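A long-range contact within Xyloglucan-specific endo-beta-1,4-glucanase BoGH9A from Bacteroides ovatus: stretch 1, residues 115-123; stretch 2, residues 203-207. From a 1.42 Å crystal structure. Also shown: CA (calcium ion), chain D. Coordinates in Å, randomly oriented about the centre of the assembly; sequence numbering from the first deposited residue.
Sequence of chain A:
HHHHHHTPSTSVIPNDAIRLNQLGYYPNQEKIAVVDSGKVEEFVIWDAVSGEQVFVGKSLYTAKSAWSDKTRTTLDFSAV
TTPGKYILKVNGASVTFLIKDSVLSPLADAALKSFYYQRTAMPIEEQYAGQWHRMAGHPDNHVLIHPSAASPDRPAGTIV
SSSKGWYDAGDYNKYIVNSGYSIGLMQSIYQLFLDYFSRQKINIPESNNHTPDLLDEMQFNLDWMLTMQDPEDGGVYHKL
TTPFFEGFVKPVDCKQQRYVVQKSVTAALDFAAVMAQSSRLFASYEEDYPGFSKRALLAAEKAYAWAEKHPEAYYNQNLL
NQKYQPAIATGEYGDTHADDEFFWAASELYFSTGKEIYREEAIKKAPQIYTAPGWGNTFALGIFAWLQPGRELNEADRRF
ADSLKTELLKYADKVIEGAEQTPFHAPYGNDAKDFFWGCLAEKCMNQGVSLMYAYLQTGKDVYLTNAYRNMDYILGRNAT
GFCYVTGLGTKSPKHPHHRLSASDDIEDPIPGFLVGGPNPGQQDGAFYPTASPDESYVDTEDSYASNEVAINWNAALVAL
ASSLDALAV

Stretch 1, residues 115-123: FYYQRTAMP
Stretch 2 203-207: NIPES

A buried charge can be accommodated when an opposite charge pairs with it and apolar groups pack alongside, and the contact between residues 115-123 and 203-207 is a compact example, burying 224 Å² in all. The first stretch ends a helix through Tyr117; Arg119 N still bonds back to Tyr116 O (3.1 Å), and the chain is then extended at Arg119 (phi/psi -69/140) and Thr120 (-100/167), turns with a positive phi at Ala121 (63/26), and extends again at Met122 (-159/152). The second is a type I beta turn from Ile204 to Ser207, closed by Ser207 N to Ile204 O (2.9 Å) and braced by Ile204 N to Ser207 OG (2.9 Å). Proline suits the second position of this turn, its ring restricting phi, here -56°. The nearest CA atoms across the stretches are those of Tyr116 and Ile204, 7.2 Å apart.

Arg119, buried, covers the most surface. Its CA-to-CB bond points toward the turn, and an m, t, t chain with chi4 at 178° carries the guanidinium to partly exposed Glu206 (m, p, chi3 9°), whose CA-to-CB bond points sideways although the side-chain end comes nearer. The planar guanidinium presents two N-H donors to both carboxylate oxygens: Arg119 NH1 to Glu206 OE2 and Arg119 NH2 to Glu206 OE1, both 3.0 Å, in a salt bridge. Arg119 NH1 also makes a weak hydrogen bond to Met122 SD (3.6 Å).

Buried Tyr116 (chi1 t, chi2 81°) and partly exposed Pro205 supply apolar packing. Tyr116 CE1 on the broad ring lies 3.6 Å from Pro205 CD, while Tyr116 CB meets CG2 of branched, buried Ile204 (p, t) at 3.9 Å. Partly exposed Met122 (p, t, chi3 -94°) sets its CE 4.1 Å from Pro205 CG, its flexible thioether thus touching both proline and arginine. Glu206 serves twice: its side chain answers the arginine, and Glu206 O binds the calcium ion CA at 2.4 Å.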

# COMPACT_ATOMS: atom_id res chain seq x y z
N PHE A 115 -5.14 6.18 6.83
CA PHE A 115 -6.21 6.52 5.91
C PHE A 115 -7.25 7.43 6.59
O PHE A 115 -7.78 8.36 5.96
CB PHE A 115 -6.88 5.26 5.36
CG PHE A 115 -6.00 4.51 4.40
CD1 PHE A 115 -5.06 3.60 4.85
CD2 PHE A 115 -6.11 4.74 3.03
CE1 PHE A 115 -4.22 2.94 3.94
CE2 PHE A 115 -5.28 4.08 2.13
CZ PHE A 115 -4.33 3.20 2.60
N TYR A 116 -7.53 7.17 7.86
CA TYR A 116 -8.41 8.03 8.64
C TYR A 116 -7.89 9.48 8.66
O TYR A 116 -8.64 10.41 8.42
CB TYR A 116 -8.62 7.47 10.06
CG TYR A 116 -9.19 8.50 11.01
CD1 TYR A 116 -10.55 8.79 11.03
CD2 TYR A 116 -8.36 9.19 11.87
CE1 TYR A 116 -11.05 9.76 11.88
CE2 TYR A 116 -8.86 10.15 12.74
CZ TYR A 116 -10.21 10.42 12.74
OH TYR A 116 -10.73 11.38 13.59
N TYR A 117 -6.59 9.65 8.88
CA TYR A 117 -6.01 10.98 8.87
C TYR A 117 -6.13 11.66 7.49
O TYR A 117 -6.19 12.89 7.39
CB TYR A 117 -4.56 10.94 9.32
CG TYR A 117 -4.40 10.65 10.79
CD1 TYR A 117 -4.70 11.61 11.75
CD2 TYR A 117 -3.91 9.42 11.23
CE1 TYR A 117 -4.52 11.37 13.09
CE2 TYR A 117 -3.76 9.16 12.56
CZ TYR A 117 -4.06 10.15 13.49
OH TYR A 117 -3.87 9.87 14.83
N GLN A 118 -6.16 10.87 6.42
CA GLN A 118 -6.30 11.42 5.07
C GLN A 118 -7.75 11.80 4.68
O GLN A 118 -8.00 12.27 3.56
CB GLN A 118 -5.78 10.43 4.03
CG GLN A 118 -4.28 10.11 4.09
CD GLN A 118 -3.40 11.27 3.67
OE1 GLN A 118 -2.85 11.97 4.52
NE2 GLN A 118 -3.23 11.44 2.37
N ARG A 119 -8.71 11.56 5.57
CA ARG A 119 -10.11 11.76 5.19
C ARG A 119 -10.43 13.22 5.00
O ARG A 119 -10.01 14.07 5.78
CB ARG A 119 -11.04 11.25 6.28
CG ARG A 119 -11.15 9.72 6.37
CD ARG A 119 -12.25 9.36 7.33
NE ARG A 119 -12.23 7.93 7.67
CZ ARG A 119 -13.09 7.38 8.52
NH1 ARG A 119 -14.03 8.14 9.08
NH2 ARG A 119 -13.02 6.08 8.81
N THR A 120 -11.23 13.47 3.96
CA THR A 120 -11.77 14.80 3.66
C THR A 120 -13.21 14.90 4.15
O THR A 120 -13.84 13.90 4.48
CB THR A 120 -11.80 15.04 2.15
OG1 THR A 120 -12.79 14.22 1.51
CG2 THR A 120 -10.41 14.80 1.55
N ALA A 121 -13.72 16.13 4.19
CA ALA A 121 -15.14 16.39 4.44
C ALA A 121 -15.60 15.95 5.81
O ALA A 121 -16.78 15.66 6.00
CB ALA A 121 -16.01 15.74 3.36
N MET A 122 -14.70 15.89 6.78
CA MET A 122 -15.13 15.63 8.14
C MET A 122 -14.12 16.08 9.17
O MET A 122 -12.91 16.12 8.91
CB MET A 122 -15.48 14.17 8.34
CG MET A 122 -14.31 13.24 8.55
SD MET A 122 -14.99 11.62 8.82
CE MET A 122 -15.08 11.56 10.60
N PRO A 123 -14.60 16.43 10.37
CA PRO A 123 -13.65 16.81 11.40
C PRO A 123 -12.86 15.58 11.83
O PRO A 123 -13.35 14.45 11.80
CB PRO A 123 -14.54 17.34 12.53
CG PRO A 123 -15.83 16.69 12.32
CD PRO A 123 -15.99 16.48 10.85
N ASN A 203 -9.57 2.47 16.67
CA ASN A 203 -10.07 3.71 17.25
C ASN A 203 -10.35 4.78 16.19
O ASN A 203 -9.76 5.86 16.19
CB ASN A 203 -9.14 4.24 18.34
CG ASN A 203 -9.71 5.44 19.06
OD1 ASN A 203 -10.93 5.58 19.20
ND2 ASN A 203 -8.85 6.33 19.50
N ILE A 204 -11.25 4.43 15.28
CA ILE A 204 -11.84 5.35 14.33
C ILE A 204 -13.31 5.54 14.73
O ILE A 204 -13.82 4.80 15.57
CB ILE A 204 -11.74 4.84 12.87
CG1 ILE A 204 -12.28 3.41 12.74
CG2 ILE A 204 -10.30 4.91 12.41
CD1 ILE A 204 -12.41 2.93 11.31
N PRO A 205 -14.00 6.53 14.16
CA PRO A 205 -15.38 6.77 14.58
C PRO A 205 -16.27 5.53 14.43
O PRO A 205 -17.26 5.38 15.16
CB PRO A 205 -15.83 7.92 13.67
CG PRO A 205 -14.56 8.65 13.37
CD PRO A 205 -13.52 7.57 13.24
N GLU A 206 -15.89 4.64 13.52
CA GLU A 206 -16.70 3.47 13.20
C GLU A 206 -16.26 2.22 13.98
O GLU A 206 -16.69 1.11 13.66
CB GLU A 206 -16.69 3.21 11.68
CG GLU A 206 -17.10 4.43 10.82
CD GLU A 206 -16.01 5.49 10.64
OE1 GLU A 206 -14.83 5.26 11.02
OE2 GLU A 206 -16.34 6.57 10.08
N SER A 207 -15.41 2.40 14.98
CA SER A 207 -14.87 1.26 15.72
C SER A 207 -15.90 0.54 16.60
O SER A 207 -15.65 -0.58 17.02
CB SER A 207 -13.67 1.64 16.58
OG SER A 207 -12.52 1.89 15.77
CA CA D . -16.21 -0.99 12.71
O HOH W 1 -16.45 -2.21 14.72